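Local coordinates for protein putative oxidoreductase molybdopterin-binding subunit (Sulfolobus tokodaii, PDB 4ZOH) that probably serves as the large molybdopterin-binding subunit of an aldehyde oxidase or xanthine dehydrogenase family hydroxylase, holding a pterin cytosine dinucleotide cofactor, at residues A[34-39]-A[239-244]; A[53-58]-A[82-87]; A[302-307]-A[378-383]; A[306-311]-A[364-369]. All coordinates share one frame; numbering follows the deposited sequence.

Interaction 1: residues A[34-39]-A[239-244]; sequences VAFVRS and LKWVPT
Val34 and Trp241 are the nearest backbone neighbours, with their CA atoms 4.9 Å apart. Strand 34-38 and strand 239-241 run in roughly the same direction but diverge, with 52° between their axes. One direct backbone hydrogen bond joins the segments, from Val34 N to Lys240 O at 2.8 Å. Beyond it the strands splay, and two waters fill in. One water donates to both Val34 O and Val242 O. The other accepts from Phe36 N and from Trp241 NE1, so the indole N-H is tied to the partner backbone through a single water.

Phe36 and Trp241 form a T-shaped pair: the edge of the phenyl ring, through CD2 and CE2, meets a face of the five-membered indole ring. The centroids lie 5.0 Å apart and the planes are turned by 83°. CG of Trp241 is anti to its backbone N (chi1 165°), which carries the indole alongside strand 34-38. There Val34 O sits at the indole edge, 3.4 Å from Trp241 CD1. Pro243 CD lies over one face of the same indole. Val34 CG2 packs on Leu239 CB at 3.9 Å. The Arg38 guanidinium comes to the indole edge, while its charge is paired with Glu247 and Glu224. Helix 223-235 covers Val34 and Phe36.

The contact joins neighbouring parallel strands of a mixed sheet. One strand belongs to the a/b hammerhead region and the other to the molybdopterin cofactor-binding region, so the two regions share this sheet.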
loop_
_atom_site.group_PDB
_atom_site.type_symbol
_atom_site.label_atom_id
_atom_site.label_comp_id
_atom_site.label_asym_id
_atom_site.label_seq_id
_atom_site.Cartn_x
_atom_site.Cartn_y
_atom_site.Cartn_z
ATOM N N VAL A 34 -7.913 8.906 12.457
ATOM C CA VAL A 34 -8.339 8.729 13.865
ATOM C C VAL A 34 -7.558 9.697 14.759
ATOM O O VAL A 34 -6.328 9.748 14.693
ATOM C CB VAL A 34 -8.124 7.246 14.282
ATOM C CG1 VAL A 34 -8.483 6.938 15.743
ATOM C CG2 VAL A 34 -8.928 6.305 13.361
ATOM N N ALA A 35 -8.257 10.450 15.601
ATOM C CA ALA A 35 -7.588 11.265 16.618
ATOM C C ALA A 35 -8.219 10.952 17.972
ATOM O O ALA A 35 -9.408 10.572 18.030
ATOM C CB ALA A 35 -7.690 12.754 16.251
ATOM N N PHE A 36 -7.440 11.107 19.050
ATOM C CA PHE A 36 -7.935 10.913 20.387
ATOM C C PHE A 36 -8.189 12.225 21.121
ATOM O O PHE A 36 -7.375 13.141 21.047
ATOM C CB PHE A 36 -7.019 9.989 21.188
ATOM C CG PHE A 36 -6.934 8.621 20.619
ATOM C CD1 PHE A 36 -7.586 7.529 21.265
ATOM C CD2 PHE A 36 -6.209 8.386 19.417
ATOM C CE1 PHE A 36 -7.533 6.246 20.751
ATOM C CE2 PHE A 36 -6.157 7.076 18.905
ATOM C CZ PHE A 36 -6.821 6.014 19.552
ATOM N N VAL A 37 -9.351 12.319 21.789
ATOM C CA VAL A 37 -9.643 13.374 22.779
ATOM C C VAL A 37 -8.926 12.937 24.041
ATOM O O VAL A 37 -8.962 11.746 24.404
ATOM C CB VAL A 37 -11.180 13.533 23.064
ATOM C CG1 VAL A 37 -11.469 14.699 24.040
ATOM C CG2 VAL A 37 -11.958 13.743 21.755
ATOM N N ARG A 38 -8.226 13.874 24.673
ATOM C CA ARG A 38 -7.411 13.552 25.902
ATOM C C ARG A 38 -7.851 14.355 27.140
ATOM O O ARG A 38 -8.414 15.471 26.985
ATOM C CB ARG A 38 -5.929 13.850 25.621
ATOM C CG ARG A 38 -5.345 12.825 24.637
ATOM C CD ARG A 38 -3.997 13.329 24.084
ATOM N NE ARG A 38 -3.575 12.528 22.953
ATOM C CZ ARG A 38 -3.085 11.314 22.989
ATOM N NH1 ARG A 38 -2.869 10.677 24.118
ATOM N NH2 ARG A 38 -2.735 10.729 21.830
ATOM N N SER A 39 -7.641 13.780 28.332
ATOM C CA SER A 39 -8.041 14.453 29.581
ATOM C C SER A 39 -7.344 15.795 29.689
ATOM O O SER A 39 -6.085 15.899 29.484
ATOM C CB SER A 39 -7.744 13.615 30.803
ATOM O OG SER A 39 -8.287 14.279 31.936
ATOM N N LEU A 239 -7.675 2.504 9.109
ATOM C CA LEU A 239 -7.760 3.586 10.068
ATOM C C LEU A 239 -6.298 3.942 10.373
ATOM O O LEU A 239 -5.525 3.071 10.837
ATOM C CB LEU A 239 -8.393 3.031 11.367
ATOM C CG LEU A 239 -9.846 2.440 11.343
ATOM C CD1 LEU A 239 -10.272 2.216 12.815
ATOM C CD2 LEU A 239 -10.887 3.310 10.616
ATOM N N LYS A 240 -5.958 5.198 10.085
ATOM C CA LYS A 240 -4.634 5.776 10.310
ATOM C C LYS A 240 -4.685 6.647 11.559
ATOM O O LYS A 240 -5.534 7.548 11.679
ATOM C CB LYS A 240 -4.239 6.678 9.101
ATOM C CG LYS A 240 -2.952 7.489 9.257
ATOM C CD LYS A 240 -1.700 6.581 9.095
ATOM C CE LYS A 240 -1.439 6.092 7.655
ATOM N NZ LYS A 240 -1.112 7.312 6.804
ATOM N N TRP A 241 -3.769 6.387 12.475
ATOM C CA TRP A 241 -3.661 7.245 13.617
ATOM C C TRP A 241 -2.238 7.883 13.640
ATOM O O TRP A 241 -1.217 7.126 13.651
ATOM C CB TRP A 241 -3.818 6.397 14.882
ATOM C CG TRP A 241 -3.352 7.184 16.121
ATOM C CD1 TRP A 241 -3.851 8.357 16.576
ATOM C CD2 TRP A 241 -2.241 6.868 16.990
ATOM N NE1 TRP A 241 -3.163 8.760 17.732
ATOM C CE2 TRP A 241 -2.193 7.853 18.001
ATOM C CE3 TRP A 241 -1.321 5.813 17.045
ATOM C CZ2 TRP A 241 -1.208 7.840 19.049
ATOM C CZ3 TRP A 241 -0.390 5.768 18.123
ATOM C CH2 TRP A 241 -0.336 6.795 19.086
ATOM N N VAL A 242 -2.163 9.217 13.674
ATOM C CA VAL A 242 -0.863 9.886 13.905
ATOM C C VAL A 242 -1.081 11.049 14.879
ATOM O O VAL A 242 -1.731 11.989 14.541
ATOM C CB VAL A 242 -0.187 10.398 12.621
ATOM C CG1 VAL A 242 1.184 11.041 12.939
ATOM C CG2 VAL A 242 -0.034 9.276 11.605
ATOM N N PRO A 243 -0.531 10.966 16.091
ATOM C CA PRO A 243 -0.640 12.075 17.066
ATOM C C PRO A 243 0.109 13.320 16.613
ATOM O O PRO A 243 1.111 13.219 15.839
ATOM C CB PRO A 243 -0.008 11.484 18.339
ATOM C CG PRO A 243 1.001 10.528 17.764
ATOM C CD PRO A 243 0.378 9.913 16.569
ATOM N N THR A 244 -0.358 14.481 17.037
ATOM C CA THR A 244 0.490 15.673 16.911
ATOM C C THR A 244 1.683 15.565 17.890
ATOM O O THR A 244 1.707 14.707 18.830
ATOM C CB THR A 244 -0.278 16.942 17.237
ATOM O OG1 THR A 244 -0.522 16.944 18.640
ATOM C CG2 THR A 244 -1.636 17.022 16.426
HETATM O O HOH W 1 -4.454 11.596 15.691
HETATM O O HOH W 2 -4.458 11.406 18.513
#

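Interaction 2: residues A[53-58]-A[82-87]; sequences GIFTGE and IVIAKD
Ile54 and Phe55 pair with Val83 and Ile82 in an antiparallel beta ladder, at the outer edge of the mixed sheet in the a/b hammerhead region. Phe55 and Ile82 form the hydrogen-bonded pair. Phe55 N donates to Ile82 O at 2.7 Å, almost straight at 173°. Ile82 N returns a bond to Phe55 O at 2.9 Å, with the donor lying above the carbonyl plane. Ile84 N adds a third bond, to Gly53 O. Ile54 and Val83 are the non-hydrogen-bonded pair between them.

The side chains divide over two faces. On one, Ile54 and Val83 lie side by side and point the same way, with Ile54 CG1 4.0 Å from Val83 CG1. On the other, the Phe55 ring meets the Ile84 side chain, and CE2 of Phe55 is 3.8 Å from CG1 of Ile84. CG of Phe55 is anti to its carbonyl carbon (chi1 -59°), which sets the ring edge near Ile82 O and CE2 against Ile84. Ile82 CD1 reaches the CB of Phe55.

Farther out, Leu231 and Met234 of helix 223-235 cover the Phe55 ring. Helix 88-95 packs on Val83 from the other face. Strand 32-38 continues the sheet beyond strand 82-85. Thr56 makes an ST turn: its OG1 accepts from Glu58 N at 3.2 Å.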
loop_
_atom_site.group_PDB
_atom_site.type_symbol
_atom_site.label_atom_id
_atom_site.label_comp_id
_atom_site.label_asym_id
_atom_site.label_seq_id
_atom_site.Cartn_x
_atom_site.Cartn_y
_atom_site.Cartn_z
ATOM N N GLY A 53 -19.269 9.442 14.644
ATOM C CA GLY A 53 -17.835 9.670 14.413
ATOM C C GLY A 53 -17.099 9.800 15.735
ATOM O O GLY A 53 -15.890 10.022 15.725
ATOM N N ILE A 54 -17.822 9.612 16.865
ATOM C CA ILE A 54 -17.284 9.788 18.229
ATOM C C ILE A 54 -17.485 8.532 19.009
ATOM O O ILE A 54 -18.613 8.081 19.208
ATOM C CB ILE A 54 -17.846 11.052 18.925
ATOM C CG1 ILE A 54 -17.438 12.302 18.122
ATOM C CG2 ILE A 54 -17.293 11.170 20.331
ATOM C CD1 ILE A 54 -18.293 13.517 18.401
ATOM N N PHE A 55 -16.369 7.903 19.370
ATOM C CA PHE A 55 -16.311 6.658 20.144
ATOM C C PHE A 55 -15.761 6.935 21.543
ATOM O O PHE A 55 -15.082 7.961 21.770
ATOM C CB PHE A 55 -15.485 5.545 19.391
ATOM C CG PHE A 55 -16.061 5.220 18.029
ATOM C CD1 PHE A 55 -16.895 4.097 17.862
ATOM C CD2 PHE A 55 -15.875 6.101 16.949
ATOM C CE1 PHE A 55 -17.474 3.831 16.621
ATOM C CE2 PHE A 55 -16.447 5.855 15.714
ATOM C CZ PHE A 55 -17.262 4.740 15.554
ATOM N N THR A 56 -16.038 6.039 22.491
ATOM C CA THR A 56 -15.594 6.339 23.850
ATOM C C THR A 56 -14.907 5.111 24.361
ATOM O O THR A 56 -14.873 4.088 23.672
ATOM C CB THR A 56 -16.794 6.672 24.802
ATOM O OG1 THR A 56 -17.512 5.474 24.999
ATOM C CG2 THR A 56 -17.702 7.718 24.195
ATOM N N GLY A 57 -14.439 5.174 25.600
ATOM C CA GLY A 57 -13.781 4.034 26.168
ATOM C C GLY A 57 -14.664 2.826 26.235
ATOM O O GLY A 57 -14.153 1.703 26.294
ATOM N N GLU A 58 -15.980 3.035 26.298
ATOM C CA GLU A 58 -16.940 1.885 26.389
ATOM C C GLU A 58 -16.907 1.041 25.146
ATOM O O GLU A 58 -17.147 -0.138 25.213
ATOM C CB GLU A 58 -18.412 2.360 26.634
ATOM C CG GLU A 58 -18.594 3.156 27.946
ATOM C CD GLU A 58 -18.394 2.346 29.251
ATOM O OE1 GLU A 58 -18.172 1.093 29.253
ATOM O OE2 GLU A 58 -18.468 2.993 30.338
ATOM N N ILE A 82 -12.438 8.851 21.125
ATOM C CA ILE A 82 -11.783 8.621 19.810
ATOM C C ILE A 82 -12.686 9.206 18.730
ATOM O O ILE A 82 -13.883 8.871 18.706
ATOM C CB ILE A 82 -11.556 7.142 19.476
ATOM C CG1 ILE A 82 -10.974 6.349 20.631
ATOM C CG2 ILE A 82 -10.678 7.038 18.234
ATOM C CD1 ILE A 82 -11.966 5.516 21.398
ATOM N N VAL A 83 -12.160 10.103 17.880
ATOM C CA VAL A 83 -12.932 10.574 16.796
ATOM C C VAL A 83 -12.392 9.958 15.505
ATOM O O VAL A 83 -11.152 9.669 15.404
ATOM C CB VAL A 83 -13.021 12.084 16.697
ATOM C CG1 VAL A 83 -13.461 12.713 18.062
ATOM C CG2 VAL A 83 -11.753 12.747 16.171
ATOM N N ILE A 84 -13.310 9.782 14.524
ATOM C CA ILE A 84 -12.979 9.271 13.164
ATOM C C ILE A 84 -13.478 10.220 12.070
ATOM O O ILE A 84 -14.624 10.702 12.112
ATOM C CB ILE A 84 -13.480 7.839 12.955
ATOM C CG1 ILE A 84 -13.172 7.021 14.225
ATOM C CG2 ILE A 84 -12.899 7.242 11.639
ATOM C CD1 ILE A 84 -12.912 5.545 14.093
ATOM N N ALA A 85 -12.607 10.582 11.133
ATOM C CA ALA A 85 -13.060 11.454 10.056
ATOM C C ALA A 85 -12.354 11.102 8.727
ATOM O O ALA A 85 -11.476 10.228 8.674
ATOM C CB ALA A 85 -12.867 12.932 10.418
ATOM N N LYS A 86 -12.737 11.806 7.681
ATOM C CA LYS A 86 -12.269 11.576 6.335
ATOM C C LYS A 86 -10.805 11.840 6.211
ATOM O O LYS A 86 -10.179 11.198 5.390
ATOM C CB LYS A 86 -13.047 12.493 5.392
ATOM C CG LYS A 86 -12.523 12.724 3.981
ATOM C CD LYS A 86 -12.934 14.100 3.437
ATOM C CE LYS A 86 -13.233 14.049 1.945
ATOM N NZ LYS A 86 -14.388 14.916 1.531
ATOM N N ASP A 87 -10.288 12.833 6.948
ATOM C CA ASP A 87 -8.840 13.138 6.974
ATOM C C ASP A 87 -8.414 13.854 8.260
ATOM O O ASP A 87 -9.273 14.224 9.085
ATOM C CB ASP A 87 -8.403 13.903 5.724
ATOM C CG ASP A 87 -8.679 15.338 5.805
ATOM O OD1 ASP A 87 -9.424 15.832 6.655
ATOM O OD2 ASP A 87 -8.130 16.012 4.998
#

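Interaction 3: residues A[302-307]-A[378-383]; sequences VRMLPG and VTYDSG
Arg303 has its CG between the backbone N and the carbonyl carbon (chi1 78°), and its chain bends at chi3 (-76°). This folds the arginine over Val378. CG2 of Val378 sits 3.8 Å above one face of the guanidinium, offset toward its rim. The two side chains cross at about a right angle. The same methyl touches the backbone, with Val378 CG2 3.3 Å from Arg303 O, and also lies near Met304 SD.

Tyr380 has CG anti to its carbonyl carbon (chi1 -58°), and its ring extends toward the type I beta turn from Met304 to Gly307, next to helix 288-304. Tyr380 OH donates to Gly307 O, at the ring edge. The modelled 2.4 Å is very short, so the exact length is doubtful. Met304 CE lies near Tyr380 CE1, and Ile412 of strand 405-412 packs on both residues.

Asn374 bridges the two segments: its ND2 bonds both Arg303 O and Tyr380 OH, and its OD1 accepts from Val378 N. The contact thus joins the region after helix 288-304 to the small 372-373/379-380 hairpin. The phenol probably satisfies a buried carbonyl at the turn, while an apolar methyl covers a face of the charged guanidinium.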
loop_
_atom_site.group_PDB
_atom_site.type_symbol
_atom_site.label_atom_id
_atom_site.label_comp_id
_atom_site.label_asym_id
_atom_site.label_seq_id
_atom_site.Cartn_x
_atom_site.Cartn_y
_atom_site.Cartn_z
ATOM N N VAL A 302 18.182 0.014 41.261
ATOM C CA VAL A 302 18.706 -0.456 42.558
ATOM C C VAL A 302 19.858 -1.407 42.319
ATOM O O VAL A 302 20.920 -1.257 42.912
ATOM C CB VAL A 302 17.669 -1.155 43.510
ATOM C CG1 VAL A 302 18.263 -1.263 44.940
ATOM C CG2 VAL A 302 16.396 -0.352 43.613
ATOM N N ARG A 303 19.685 -2.371 41.440
ATOM C CA ARG A 303 20.693 -3.387 41.375
ATOM C C ARG A 303 22.051 -2.873 40.838
ATOM O O ARG A 303 23.055 -3.566 40.943
ATOM C CB ARG A 303 20.183 -4.627 40.656
ATOM C CG ARG A 303 20.131 -4.565 39.136
ATOM C CD ARG A 303 18.975 -5.492 38.683
ATOM N NE ARG A 303 19.448 -6.861 38.815
ATOM C CZ ARG A 303 19.910 -7.625 37.834
ATOM N NH1 ARG A 303 19.900 -7.208 36.557
ATOM N NH2 ARG A 303 20.338 -8.850 38.128
ATOM N N MET A 304 22.081 -1.674 40.258
ATOM C CA MET A 304 23.330 -1.186 39.640
ATOM C C MET A 304 24.027 -0.142 40.497
ATOM O O MET A 304 25.145 0.242 40.164
ATOM C CB MET A 304 23.128 -0.610 38.202
ATOM C CG MET A 304 22.537 -1.622 37.238
ATOM S SD MET A 304 23.505 -3.090 36.942
ATOM C CE MET A 304 24.899 -2.261 36.191
ATOM N N LEU A 305 23.347 0.354 41.532
ATOM C CA LEU A 305 23.947 1.191 42.607
ATOM C C LEU A 305 25.344 0.791 43.130
ATOM O O LEU A 305 26.090 1.653 43.481
ATOM C CB LEU A 305 23.019 1.250 43.818
ATOM C CG LEU A 305 21.839 2.210 43.711
ATOM C CD1 LEU A 305 20.921 2.119 44.932
ATOM C CD2 LEU A 305 22.296 3.628 43.525
ATOM N N PRO A 306 25.695 -0.507 43.205
ATOM C CA PRO A 306 27.084 -0.686 43.646
ATOM C C PRO A 306 28.147 -0.324 42.573
ATOM O O PRO A 306 29.356 -0.243 42.886
ATOM C CB PRO A 306 27.162 -2.196 43.984
ATOM C CG PRO A 306 25.741 -2.683 44.105
ATOM C CD PRO A 306 25.019 -1.816 43.075
ATOM N N GLY A 307 27.722 -0.171 41.315
ATOM C CA GLY A 307 28.615 0.224 40.254
ATOM C C GLY A 307 29.795 -0.733 40.110
ATOM O O GLY A 307 29.662 -1.954 40.234
ATOM N N VAL A 378 24.251 -8.889 40.963
ATOM C CA VAL A 378 24.537 -8.808 39.494
ATOM C C VAL A 378 25.938 -9.383 39.219
ATOM O O VAL A 378 26.933 -8.903 39.761
ATOM C CB VAL A 378 24.516 -7.358 38.994
ATOM C CG1 VAL A 378 24.541 -7.338 37.463
ATOM C CG2 VAL A 378 23.336 -6.607 39.573
ATOM N N THR A 379 26.022 -10.387 38.385
ATOM C CA THR A 379 27.323 -10.878 37.964
ATOM C C THR A 379 27.888 -10.106 36.748
ATOM O O THR A 379 27.346 -10.155 35.630
ATOM C CB THR A 379 27.272 -12.372 37.670
ATOM O OG1 THR A 379 26.950 -13.042 38.900
ATOM C CG2 THR A 379 28.650 -12.919 37.157
ATOM N N TYR A 380 28.962 -9.376 37.007
ATOM C CA TYR A 380 29.717 -8.720 35.989
ATOM C C TYR A 380 30.602 -9.791 35.409
ATOM O O TYR A 380 31.469 -10.343 36.115
ATOM C CB TYR A 380 30.537 -7.641 36.614
ATOM C CG TYR A 380 29.796 -6.581 37.385
ATOM C CD1 TYR A 380 28.432 -6.239 37.133
ATOM C CD2 TYR A 380 30.469 -5.871 38.381
ATOM C CE1 TYR A 380 27.781 -5.257 37.896
ATOM C CE2 TYR A 380 29.833 -4.879 39.124
ATOM C CZ TYR A 380 28.500 -4.567 38.870
ATOM O OH TYR A 380 27.936 -3.554 39.638
ATOM N N ASP A 381 30.409 -10.118 34.118
ATOM C CA ASP A 381 30.917 -11.410 33.641
ATOM C C ASP A 381 32.349 -11.500 33.167
ATOM O O ASP A 381 32.995 -12.571 33.346
ATOM C CB ASP A 381 30.019 -11.993 32.550
ATOM C CG ASP A 381 29.772 -10.997 31.348
ATOM O OD1 ASP A 381 30.073 -9.765 31.430
ATOM O OD2 ASP A 381 29.220 -11.510 30.336
ATOM N N SER A 382 32.836 -10.453 32.493
ATOM C CA SER A 382 34.146 -10.561 31.844
ATOM C C SER A 382 34.673 -9.161 31.587
ATOM O O SER A 382 33.892 -8.192 31.515
ATOM C CB SER A 382 34.143 -11.397 30.560
ATOM O OG SER A 382 33.538 -10.597 29.576
ATOM N N GLY A 383 36.004 -9.078 31.547
ATOM C CA GLY A 383 36.733 -7.827 31.371
ATOM C C GLY A 383 37.636 -7.547 32.551
ATOM O O GLY A 383 37.890 -8.421 33.381
#

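Interaction 4: residues A[306-311]-A[364-369]; sequences PGIYKI and KNAIDT
Tyr309 crosses Asn365 obliquely, with the ring and amide planes 87° apart. CD1 of the ring touches CB of Asn365 at 3.5 Å, and Asn365 C lies at the ring edge. Ile308 CG1 covers one face of the same ring. The polar ends turn to other partners: Tyr309 OH bonds Glu344, and the Asn365 amide bonds Ile361, Gly270 and Ile272.

Lys310 runs along the other segment. Its CG packs near Ile367 CA, its CD lies 3.5 Å from Ala366 O, and a bend at chi3 (-46°) turns the amine toward Asp368. Lys310 NZ and Asp368 OD2 form a weak salt bridge of 3.5 Å, and the two side chains cross at about a right angle. Ile367 folds back the other way, and its CD1 lies 3.3 Å from Ile308 O. Ile308 CD1 meets Ala366 CB.

Two backbone hydrogen bonds hold the segments in place. Ile367 N donates to Ile308 O at 2.9 Å, and Lys310 N donates to Asn365 O at 2.8 Å. They flank the single bridge between Tyr309 and Ala366. Ile308 lies in a type II' turn from Pro306 to Tyr309, and Asn365 ends helix 358-365.

The loop before strand 313-321 is therefore fixed to a helix end chiefly by main-chain bonds and apolar contacts. The ion pair is long, and its acid is exposed and poorly ordered, so it is probably a weak tie.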
loop_
_atom_site.group_PDB
_atom_site.type_symbol
_atom_site.label_atom_id
_atom_site.label_comp_id
_atom_site.label_asym_id
_atom_site.label_seq_id
_atom_site.Cartn_x
_atom_site.Cartn_y
_atom_site.Cartn_z
ATOM N N PRO A 306 25.695 -0.507 43.205
ATOM C CA PRO A 306 27.084 -0.686 43.646
ATOM C C PRO A 306 28.147 -0.324 42.573
ATOM O O PRO A 306 29.356 -0.243 42.886
ATOM C CB PRO A 306 27.162 -2.196 43.984
ATOM C CG PRO A 306 25.741 -2.683 44.105
ATOM C CD PRO A 306 25.019 -1.816 43.075
ATOM N N GLY A 307 27.722 -0.171 41.315
ATOM C CA GLY A 307 28.615 0.224 40.254
ATOM C C GLY A 307 29.795 -0.733 40.110
ATOM O O GLY A 307 29.662 -1.954 40.234
ATOM N N ILE A 308 30.971 -0.162 39.865
ATOM C CA ILE A 308 32.197 -0.941 39.624
ATOM C C ILE A 308 33.022 -1.090 40.917
ATOM O O ILE A 308 34.164 -1.526 40.840
ATOM C CB ILE A 308 33.094 -0.252 38.521
ATOM C CG1 ILE A 308 33.436 1.205 38.920
ATOM C CG2 ILE A 308 32.410 -0.322 37.158
ATOM C CD1 ILE A 308 34.882 1.580 38.631
ATOM N N TYR A 309 32.440 -0.719 42.069
ATOM C CA TYR A 309 33.126 -0.635 43.362
ATOM C C TYR A 309 33.101 -1.879 44.297
ATOM O O TYR A 309 32.183 -2.728 44.272
ATOM C CB TYR A 309 32.673 0.609 44.075
ATOM C CG TYR A 309 32.810 1.786 43.163
ATOM C CD1 TYR A 309 34.058 2.158 42.658
ATOM C CD2 TYR A 309 31.696 2.474 42.708
ATOM C CE1 TYR A 309 34.189 3.224 41.803
ATOM C CE2 TYR A 309 31.809 3.543 41.848
ATOM C CZ TYR A 309 33.063 3.895 41.367
ATOM O OH TYR A 309 33.222 4.980 40.528
ATOM N N LYS A 310 34.115 -1.978 45.148
ATOM C CA LYS A 310 34.221 -3.139 46.038
ATOM C C LYS A 310 33.415 -2.834 47.333
ATOM O O LYS A 310 33.945 -2.929 48.420
ATOM C CB LYS A 310 35.706 -3.457 46.265
ATOM C CG LYS A 310 36.475 -4.038 45.067
ATOM C CD LYS A 310 38.000 -4.237 45.310
ATOM C CE LYS A 310 38.690 -3.039 45.981
ATOM N NZ LYS A 310 40.153 -2.962 45.640
ATOM N N ILE A 311 32.136 -2.470 47.184
ATOM C CA ILE A 311 31.223 -2.072 48.291
ATOM C C ILE A 311 31.075 -3.253 49.290
ATOM O O ILE A 311 30.981 -4.433 48.882
ATOM C CB ILE A 311 29.783 -1.689 47.740
ATOM C CG1 ILE A 311 29.820 -0.455 46.850
ATOM C CG2 ILE A 311 28.712 -1.473 48.803
ATOM C CD1 ILE A 311 30.293 0.831 47.495
ATOM N N LYS A 364 41.032 3.503 43.494
ATOM C CA LYS A 364 41.076 2.962 44.855
ATOM C C LYS A 364 39.986 1.867 45.073
ATOM O O LYS A 364 40.303 0.726 45.536
ATOM C CB LYS A 364 41.016 4.071 45.919
ATOM C CG LYS A 364 41.086 3.494 47.344
ATOM C CD LYS A 364 41.445 4.474 48.435
ATOM C CE LYS A 364 42.968 4.537 48.587
ATOM N NZ LYS A 364 43.473 5.698 49.383
ATOM N N ASN A 365 38.743 2.182 44.648
ATOM C CA ASN A 365 37.563 1.357 44.928
ATOM C C ASN A 365 37.168 0.335 43.918
ATOM O O ASN A 365 36.350 -0.518 44.203
ATOM C CB ASN A 365 36.405 2.250 45.252
ATOM C CG ASN A 365 36.612 3.002 46.553
ATOM O OD1 ASN A 365 36.514 2.417 47.626
ATOM N ND2 ASN A 365 36.846 4.290 46.471
ATOM N N ALA A 366 37.769 0.403 42.741
ATOM C CA ALA A 366 37.469 -0.464 41.621
ATOM C C ALA A 366 37.663 -1.956 41.898
ATOM O O ALA A 366 38.722 -2.369 42.395
ATOM C CB ALA A 366 38.366 -0.057 40.427
ATOM N N ILE A 367 36.656 -2.764 41.561
ATOM C CA ILE A 367 36.838 -4.195 41.383
ATOM C C ILE A 367 38.176 -4.498 40.642
ATOM O O ILE A 367 38.575 -3.756 39.724
ATOM C CB ILE A 367 35.626 -4.776 40.613
ATOM C CG1 ILE A 367 34.419 -4.773 41.535
ATOM C CG2 ILE A 367 35.846 -6.222 40.158
ATOM C CD1 ILE A 367 33.123 -4.607 40.754
ATOM N N ASP A 368 38.844 -5.585 41.027
ATOM C CA ASP A 368 40.122 -5.970 40.399
ATOM C C ASP A 368 39.836 -6.778 39.145
ATOM O O ASP A 368 39.858 -6.225 38.027
ATOM C CB ASP A 368 41.015 -6.695 41.403
ATOM C CG ASP A 368 40.980 -6.024 42.783
ATOM O OD1 ASP A 368 40.593 -6.690 43.765
ATOM O OD2 ASP A 368 41.268 -4.810 42.894
ATOM N N THR A 369 39.491 -8.052 39.321
ATOM C CA THR A 369 39.149 -8.881 38.160
ATOM C C THR A 369 37.680 -9.353 38.071
ATOM O O THR A 369 36.916 -9.397 39.061
ATOM C CB THR A 369 40.102 -10.094 37.995
ATOM O OG1 THR A 369 39.991 -10.947 39.143
ATOM C CG2 THR A 369 41.573 -9.629 37.765
#

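Interactions 1 and 2 belong to one mixed sheet. Strands 32-38 and 79-85 are neighbours in it, and Ala35 O probably bonds Val83 N. Their centres are about 9 Å apart. Interactions 3 and 4 share Pro306 and Gly307. The pairs lie on opposite sides of the chain's centre. All four contacts are largely buried, but interaction 4 reaches the surface at Lys364 and Asp368. Interaction 2 has regular strand pairing, whereas interaction 1 has one direct backbone bond, with waters and an aromatic pair beyond it. Interaction 3 combines a tyrosine hydroxyl with a valine methyl over a guanidinium. Interaction 4 has two backbone bonds between a loop and the end of a helix. Tyr380 also packs on Ile367, joining the last two.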